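Local coordinates for protein 2-oxo-1,2-dihydroquinoline 8-monooxygenase, oxygenase component (PDB 1Z02) that probably hydroxylates 2-oxo-1,2-dihydroquinoline at position 8 as the oxygenase component of a Rieske-type monooxygenase, using a [2Fe-2S] cluster and a mononuclear iron, at residues A[223-226]-A[227-230]; A[345-348]-A[349-353]; A[360-363]-A[364-367]. All blocks are in the same frame, centred on the assembly; numbering follows the deposited sequence.

Contact 1. Residues A[223-226]-A[227-230]; sequences LVHK and DNTI. With FE (Fe (III) ion), chain G.
The carbonyl oxygen of His-225 accepts a hydrogen bond from Asn-228 N at 3.1 Å, closing a type I beta turn that carries the chain from the short helix 222-225 toward helix 229-233. The turn begins at an iron ligand: His-225, with His-221 and Asp-365, forms the facial triad of two histidines and one carboxylate familiar from Rieske oxygenases. His-225 NE2 binds the iron at 2.0 Å, and two waters, at 2.2 and 2.3 Å, share the coordination sphere. The other ring nitrogen faces the far end of the turn, where Asn-228 ND2 lies at the ring edge, 2.9 Å from ND1. Both are donors, so this is close packing and not a bond. Amide and imidazole planes stand almost perpendicular, 83° apart. Asn-228 CG lies beside its own backbone N (chi1 -67°), which brings the amide back to the edge of the His-225 ring; from there OD1 pairs with Ser-364 OG and ND2 reaches weakly to Phe-361 O. Val-224 CG1 lies over one face of the imidazole, toward its rim, and Phe-361 also stacks on the ring. A water bridges the turn to the helix before it, accepting a hydrogen bond from Asp-227 N at 2.6 Å and donating a weak one to Val-224 O. At the exposed corner Lys-226 and Asp-227 run side by side, and Lys-226 CG touches Asp-227 OD2 at 3.4 Å.

Contact 2. Residues A[345-348]-A[349-353]; sequences FQYR and YDHMY
Successive turns of one long helix, 339-359, meet here through side chains such as Arg-348 and Tyr-353, an intrahelical contact in the catalytic domain, well away from the metal sites. Regular bonds run from Asp-350 N to Gln-346 O (3.0 Å) and from His-351 N to Tyr-347 O (3.1 Å). The helix then widens: Tyr-353 N bonds five residues back to Arg-348 O, a pi-type turn, although that oxygen is less surely placed. Around this wider turn Arg-348 lies against Tyr-353. Arg-348 CG sits over the tyrosine face, 4.1 Å from its centroid, in a CH-pi contact, and the chain, extended from CG to NE and then turned at chi4 (69°), carries the guanidinium past the ring to stand at 89° to it. Tyr-353 OH then lies at the guanidinium edge, in its plane, and both groups find their strong partner in Glu-309: a salt bridge from NH1 and a hydrogen bond from OH. Met-352 runs alongside the arginine and lays CG over the centre of the guanidinium face, 3.9 Å from CZ. On the exposed side, His-351 CD2 comes over one face of Tyr-347, 3.4 Å from CE1, the two rings inclined at 58°. Toward the interior, Phe-345 CE1 meets Tyr-353 CE2 at 4.0 Å, rim against rim. Consistent with the helix-grip fold of this family, this buried side lies on the antiparallel sheet: Phe-345, Tyr-349 and Tyr-353 all rest on strand 325-335, while Phe-345 and Gln-346 also touch strand 196-206.

Contact 3. Residues A[360-363]-A[364-367]; sequences GFND and SDLY. With FE (Fe (III) ion), chain G.
From Gly-360 to Asn-362 the chain takes helical angles without regular bonds, and it enters helix 363-376 through two bonds spanning three residues, Leu-366 N to Asp-363 O at 3.1 Å and a weak one from Asp-365 N to Asn-362 O. Asn-362 and Asp-365 are thereby joined through the backbone and joined again through their side chains: Asn-362 ND2 donates to Asp-365 OD1 at 3.1 Å with an angle of 151°. The carboxylate oxygen lies close to the amide plane, and the donor arrives nearly in line with the C-O bond; the two flat groups are turned 38° against each other. Asp-365 CG stands beside its own backbone N (chi1 -75°), which brings the carboxylate to the iron. There it binds in a bidentate and uneven fashion, OD2 at 2.2 Å and OD1 at 2.5 Å. This is the carboxylate arm of the facial triad, set at the first turn of a helix in the ring-hydroxylase domain; the two histidines and two waters complete six coordinating atoms. Asn-362 acts as a second-shell residue, its own OD1 fixed by Gln-314 NE2, while Asn-215 ND2 holds Asp-365 OD2. The loop is tied to the helix by a water as well, which donates to Gly-360 O at 2.5 Å and lies 2.7 Å from Ser-364 OG, a hydroxyl whose other partner is Asn-228. Asp-363 turns its carboxylate to Arg-203 in a salt bridge and to His-359. The Tyr-367 ring packs against the same Asp-363 O that Leu-366 N uses, with CD1 at 3.2 Å.

How the contacts relate
In chain order the three contacts run 1, 2, 3, all in the ring-hydroxylase part of the chain. Contacts 1 and 3 lie close in space, their centres about 9 Å apart; they share one iron and both of its waters, although about 130 residues separate them in sequence. A metal site is thus assembled from two local elements, the turn after helix 222-225 and the start of helix 363-376. Contact 2 stands apart, its centre about 20 Å from that of contact 1 and 19 Å from that of contact 3, touching neither. Yet its helix 339-359 leads directly into the loop of contact 3, so the helix lying on the sheet delivers the chain to the iron.

Contact 1. Residues A[223-226]-A[227-230]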
loop_
_atom_site.group_PDB
_atom_site.type_symbol
_atom_site.label_atom_id
_atom_site.label_comp_id
_atom_site.label_asym_id
_atom_site.label_seq_id
_atom_site.Cartn_x
_atom_site.Cartn_y
_atom_site.Cartn_z
ATOM N N LEU A 223 11.969 18.257 -25.903
ATOM C CA LEU A 223 12.450 16.885 -25.773
ATOM C C LEU A 223 11.322 15.881 -25.486
ATOM O O LEU A 223 11.425 14.706 -25.836
ATOM C CB LEU A 223 13.504 16.830 -24.665
ATOM C CG LEU A 223 14.991 16.854 -24.995
ATOM C CD1 LEU A 223 15.250 17.472 -26.152
ATOM C CD2 LEU A 223 15.693 17.645 -24.138
ATOM N N VAL A 224 10.255 16.369 -24.857
ATOM C CA VAL A 224 9.101 15.554 -24.497
ATOM C C VAL A 224 8.204 15.215 -25.688
ATOM O O VAL A 224 7.655 14.125 -25.751
ATOM C CB VAL A 224 8.245 16.268 -23.403
ATOM C CG1 VAL A 224 6.933 15.508 -23.178
ATOM C CG2 VAL A 224 9.044 16.398 -22.093
ATOM N N HIS A 225 8.076 16.140 -26.636
ATOM C CA HIS A 225 7.212 15.957 -27.801
ATOM C C HIS A 225 7.937 15.836 -29.138
ATOM O O HIS A 225 7.288 15.683 -30.168
ATOM C CB HIS A 225 6.232 17.134 -27.909
ATOM C CG HIS A 225 5.357 17.314 -26.707
ATOM N ND1 HIS A 225 4.231 16.550 -26.485
ATOM C CD2 HIS A 225 5.465 18.146 -25.647
ATOM C CE1 HIS A 225 3.686 16.903 -25.337
ATOM N NE2 HIS A 225 4.416 17.867 -24.809
ATOM N N LYS A 226 9.264 15.923 -29.133
ATOM C CA LYS A 226 10.031 15.856 -30.376
ATOM C C LYS A 226 9.782 14.614 -31.224
ATOM O O LYS A 226 9.808 14.704 -32.442
ATOM C CB LYS A 226 11.535 15.980 -30.093
ATOM C CG LYS A 226 12.046 14.937 -29.123
ATOM C CD LYS A 226 13.545 15.042 -28.866
ATOM C CE LYS A 226 14.409 14.621 -30.052
ATOM N NZ LYS A 226 14.566 15.637 -31.124
ATOM N N ASP A 227 9.547 13.466 -30.591
ATOM C CA ASP A 227 9.315 12.211 -31.311
ATOM C C ASP A 227 7.847 11.935 -31.641
ATOM O O ASP A 227 7.528 10.942 -32.293
ATOM C CB ASP A 227 9.879 11.031 -30.507
ATOM C CG ASP A 227 11.380 11.123 -30.308
ATOM O OD1 ASP A 227 11.955 10.281 -29.582
ATOM O OD2 ASP A 227 11.988 12.044 -30.887
ATOM N N ASN A 228 6.947 12.798 -31.183
ATOM C CA ASN A 228 5.530 12.603 -31.457
ATOM C C ASN A 228 5.272 12.484 -32.960
ATOM O O ASN A 228 5.844 13.219 -33.774
ATOM C CB ASN A 228 4.710 13.751 -30.873
ATOM C CG ASN A 228 4.727 13.766 -29.359
ATOM O OD1 ASN A 228 5.279 12.869 -28.713
ATOM N ND2 ASN A 228 4.117 14.786 -28.781
ATOM N N THR A 229 4.400 11.552 -33.317
ATOM C CA THR A 229 4.077 11.299 -34.710
ATOM C C THR A 229 3.538 12.521 -35.440
ATOM O O THR A 229 3.919 12.772 -36.590
ATOM C CB THR A 229 3.052 10.156 -34.829
ATOM O OG1 THR A 229 3.599 8.982 -34.233
ATOM C CG2 THR A 229 2.724 9.860 -36.269
ATOM N N ILE A 230 2.663 13.281 -34.787
ATOM C CA ILE A 230 2.079 14.460 -35.421
ATOM C C ILE A 230 3.146 15.480 -35.833
ATOM O O ILE A 230 3.033 16.143 -36.865
ATOM C CB ILE A 230 1.063 15.146 -34.495
ATOM C CG1 ILE A 230 0.378 16.283 -35.260
ATOM C CG2 ILE A 230 1.777 15.668 -33.248
ATOM C CD1 ILE A 230 -0.775 16.930 -34.515
HETATM FE FE FE G . 3.570 18.940 -23.292
HETATM O O HOH W 1 11.196 12.051 -26.719
HETATM O O HOH W 2 9.258 12.864 -28.042
HETATM O O HOH W 3 2.356 20.755 -24.080
HETATM O O HOH W 4 1.906 19.664 -21.956
#

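Contact 2. Residues A[345-348]-A[349-353]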
loop_
_atom_site.group_PDB
_atom_site.type_symbol
_atom_site.label_atom_id
_atom_site.label_comp_id
_atom_site.label_asym_id
_atom_site.label_seq_id
_atom_site.Cartn_x
_atom_site.Cartn_y
_atom_site.Cartn_z
ATOM N N PHE A 345 -16.696 17.429 -37.702
ATOM C CA PHE A 345 -15.922 17.615 -36.483
ATOM C C PHE A 345 -15.774 16.289 -35.737
ATOM O O PHE A 345 -14.685 15.942 -35.275
ATOM C CB PHE A 345 -16.612 18.662 -35.601
ATOM C CG PHE A 345 -15.869 18.989 -34.334
ATOM C CD1 PHE A 345 -14.479 19.135 -34.331
ATOM C CD2 PHE A 345 -16.570 19.193 -33.145
ATOM C CE1 PHE A 345 -13.804 19.480 -33.159
ATOM C CE2 PHE A 345 -15.909 19.537 -31.979
ATOM C CZ PHE A 345 -14.522 19.682 -31.982
ATOM N N GLN A 346 -16.872 15.548 -35.634
ATOM C CA GLN A 346 -16.877 14.251 -34.950
ATOM C C GLN A 346 -15.920 13.308 -35.671
ATOM O O GLN A 346 -15.114 12.617 -35.053
ATOM C CB GLN A 346 -18.297 13.662 -34.962
ATOM C CG GLN A 346 -18.440 12.250 -34.376
ATOM C CD GLN A 346 -18.284 12.215 -32.869
ATOM O OE1 GLN A 346 -17.215 11.892 -32.342
ATOM N NE2 GLN A 346 -19.351 12.568 -32.166
ATOM N N TYR A 347 -16.027 13.291 -36.993
ATOM C CA TYR A 347 -15.195 12.441 -37.840
ATOM C C TYR A 347 -13.706 12.791 -37.753
ATOM O O TYR A 347 -12.858 11.908 -37.622
ATOM C CB TYR A 347 -15.667 12.547 -39.293
ATOM C CG TYR A 347 -14.995 11.570 -40.226
ATOM C CD1 TYR A 347 -15.305 10.211 -40.188
ATOM C CD2 TYR A 347 -14.034 12.001 -41.139
ATOM C CE1 TYR A 347 -14.676 9.304 -41.035
ATOM C CE2 TYR A 347 -13.399 11.106 -41.988
ATOM C CZ TYR A 347 -13.723 9.762 -41.931
ATOM O OH TYR A 347 -13.080 8.877 -42.763
ATOM N N ARG A 348 -13.385 14.075 -37.837
ATOM C CA ARG A 348 -11.993 14.495 -37.763
ATOM C C ARG A 348 -11.432 14.297 -36.360
ATOM O O ARG A 348 -10.224 14.149 -36.184
ATOM C CB ARG A 348 -11.847 15.957 -38.171
ATOM C CG ARG A 348 -10.401 16.331 -38.426
ATOM C CD ARG A 348 -10.261 17.678 -39.102
ATOM N NE ARG A 348 -8.868 17.942 -39.439
ATOM C CZ ARG A 348 -8.187 17.294 -40.378
ATOM N NH1 ARG A 348 -6.917 17.601 -40.608
ATOM N NH2 ARG A 348 -8.777 16.358 -41.104
ATOM N N TYR A 349 -12.307 14.308 -35.360
ATOM C CA TYR A 349 -11.881 14.096 -33.980
ATOM C C TYR A 349 -11.492 12.620 -33.837
ATOM O O TYR A 349 -10.405 12.287 -33.371
ATOM C CB TYR A 349 -13.028 14.413 -33.002
ATOM C CG TYR A 349 -12.721 13.987 -31.576
ATOM C CD1 TYR A 349 -11.797 14.689 -30.800
ATOM C CD2 TYR A 349 -13.277 12.822 -31.040
ATOM C CE1 TYR A 349 -11.428 14.235 -29.528
ATOM C CE2 TYR A 349 -12.911 12.363 -29.775
ATOM C CZ TYR A 349 -11.987 13.074 -29.031
ATOM O OH TYR A 349 -11.610 12.619 -27.798
ATOM N N ASP A 350 -12.395 11.743 -34.265
ATOM C CA ASP A 350 -12.195 10.301 -34.177
ATOM C C ASP A 350 -10.973 9.759 -34.907
ATOM O O ASP A 350 -10.298 8.858 -34.409
ATOM C CB ASP A 350 -13.423 9.569 -34.714
ATOM C CG ASP A 350 -14.641 9.746 -33.838
ATOM O OD1 ASP A 350 -15.753 9.426 -34.312
ATOM O OD2 ASP A 350 -14.492 10.189 -32.679
ATOM N N HIS A 351 -10.682 10.308 -36.081
ATOM C CA HIS A 351 -9.574 9.801 -36.879
ATOM C C HIS A 351 -8.392 10.738 -37.042
ATOM O O HIS A 351 -7.476 10.450 -37.810
ATOM C CB HIS A 351 -10.104 9.396 -38.254
ATOM C CG HIS A 351 -11.318 8.520 -38.191
ATOM N ND1 HIS A 351 -11.267 7.204 -37.786
ATOM C CD2 HIS A 351 -12.623 8.790 -38.430
ATOM C CE1 HIS A 351 -12.490 6.701 -37.775
ATOM N NE2 HIS A 351 -13.330 7.643 -38.161
ATOM N N MET A 352 -8.397 11.854 -36.323
ATOM C CA MET A 352 -7.293 12.793 -36.433
ATOM C C MET A 352 -6.874 13.363 -35.078
ATOM O O MET A 352 -5.826 13.000 -34.539
ATOM C CB MET A 352 -7.678 13.930 -37.385
ATOM C CG MET A 352 -6.508 14.504 -38.159
ATOM S SD MET A 352 -5.172 15.052 -37.074
ATOM C CE MET A 352 -5.129 16.757 -37.454
ATOM N N TYR A 353 -7.701 14.246 -34.525
ATOM C CA TYR A 353 -7.401 14.875 -33.244
ATOM C C TYR A 353 -7.187 13.903 -32.081
ATOM O O TYR A 353 -6.196 14.007 -31.359
ATOM C CB TYR A 353 -8.507 15.860 -32.860
ATOM C CG TYR A 353 -8.856 16.879 -33.924
ATOM C CD1 TYR A 353 -7.879 17.397 -34.777
ATOM C CD2 TYR A 353 -10.158 17.362 -34.043
ATOM C CE1 TYR A 353 -8.196 18.377 -35.719
ATOM C CE2 TYR A 353 -10.482 18.338 -34.975
ATOM C CZ TYR A 353 -9.500 18.841 -35.809
ATOM O OH TYR A 353 -9.828 19.806 -36.733
#

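Contact 3. Residues A[360-363]-A[364-367]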
loop_
_atom_site.group_PDB
_atom_site.type_symbol
_atom_site.label_atom_id
_atom_site.label_comp_id
_atom_site.label_asym_id
_atom_site.label_seq_id
_atom_site.Cartn_x
_atom_site.Cartn_y
_atom_site.Cartn_z
ATOM N N GLY A 360 -1.624 11.021 -29.161
ATOM C CA GLY A 360 -0.295 11.072 -29.754
ATOM C C GLY A 360 0.639 12.156 -29.255
ATOM O O GLY A 360 1.844 11.941 -29.142
ATOM N N PHE A 361 0.086 13.321 -28.953
ATOM C CA PHE A 361 0.879 14.446 -28.472
ATOM C C PHE A 361 0.934 14.492 -26.943
ATOM O O PHE A 361 2.012 14.445 -26.348
ATOM C CB PHE A 361 0.279 15.762 -28.999
ATOM C CG PHE A 361 1.126 16.970 -28.734
ATOM C CD1 PHE A 361 2.254 17.233 -29.508
ATOM C CD2 PHE A 361 0.805 17.843 -27.700
ATOM C CE1 PHE A 361 3.046 18.354 -29.251
ATOM C CE2 PHE A 361 1.585 18.959 -27.434
ATOM C CZ PHE A 361 2.709 19.216 -28.210
ATOM N N ASN A 362 -0.237 14.575 -26.315
ATOM C CA ASN A 362 -0.327 14.685 -24.856
ATOM C C ASN A 362 -0.021 13.464 -23.983
ATOM O O ASN A 362 0.201 13.619 -22.790
ATOM C CB ASN A 362 -1.696 15.264 -24.479
ATOM C CG ASN A 362 -1.848 16.701 -24.927
ATOM O OD1 ASN A 362 -2.710 17.037 -25.738
ATOM N ND2 ASN A 362 -0.993 17.559 -24.407
ATOM N N ASP A 363 -0.012 12.259 -24.541
ATOM C CA ASP A 363 0.310 11.093 -23.717
ATOM C C ASP A 363 1.732 11.226 -23.172
ATOM O O ASP A 363 2.039 10.741 -22.088
ATOM C CB ASP A 363 0.200 9.797 -24.522
ATOM C CG ASP A 363 -1.232 9.327 -24.688
ATOM O OD1 ASP A 363 -1.443 8.324 -25.410
ATOM O OD2 ASP A 363 -2.141 9.951 -24.094
ATOM N N SER A 364 2.601 11.893 -23.926
ATOM C CA SER A 364 3.987 12.084 -23.504
ATOM C C SER A 364 4.080 12.920 -22.237
ATOM O O SER A 364 4.993 12.739 -21.432
ATOM C CB SER A 364 4.790 12.762 -24.617
ATOM O OG SER A 364 4.839 11.949 -25.772
ATOM N N ASP A 365 3.133 13.833 -22.061
ATOM C CA ASP A 365 3.108 14.695 -20.888
ATOM C C ASP A 365 2.801 13.928 -19.620
ATOM O O ASP A 365 3.155 14.367 -18.530
ATOM C CB ASP A 365 2.076 15.804 -21.081
ATOM C CG ASP A 365 2.556 16.855 -22.038
ATOM O OD1 ASP A 365 1.760 17.299 -22.903
ATOM O OD2 ASP A 365 3.749 17.220 -21.908
ATOM N N LEU A 366 2.131 12.788 -19.771
ATOM C CA LEU A 366 1.762 11.936 -18.643
ATOM C C LEU A 366 2.993 11.383 -17.947
ATOM O O LEU A 366 3.082 11.405 -16.719
ATOM C CB LEU A 366 0.879 10.777 -19.123
ATOM C CG LEU A 366 -0.618 10.869 -18.836
ATOM C CD1 LEU A 366 -1.115 12.272 -19.034
ATOM C CD2 LEU A 366 -1.354 9.887 -19.707
ATOM N N TYR A 367 3.944 10.889 -18.735
ATOM C CA TYR A 367 5.165 10.333 -18.182
ATOM C C TYR A 367 6.005 11.430 -17.547
ATOM O O TYR A 367 6.703 11.195 -16.562
ATOM C CB TYR A 367 5.969 9.621 -19.271
ATOM C CG TYR A 367 5.184 8.527 -19.968
ATOM C CD1 TYR A 367 4.375 8.815 -21.069
ATOM C CD2 TYR A 367 5.187 7.217 -19.479
ATOM C CE1 TYR A 367 3.585 7.832 -21.664
ATOM C CE2 TYR A 367 4.398 6.224 -20.068
ATOM C CZ TYR A 367 3.600 6.539 -21.159
ATOM O OH TYR A 367 2.815 5.565 -21.742
HETATM FE FE FE G . 3.570 18.940 -23.292
HETATM O O HOH W 5 2.772 10.823 -27.151
HETATM O O HOH W 3 2.356 20.755 -24.080
HETATM O O HOH W 4 1.906 19.664 -21.956
#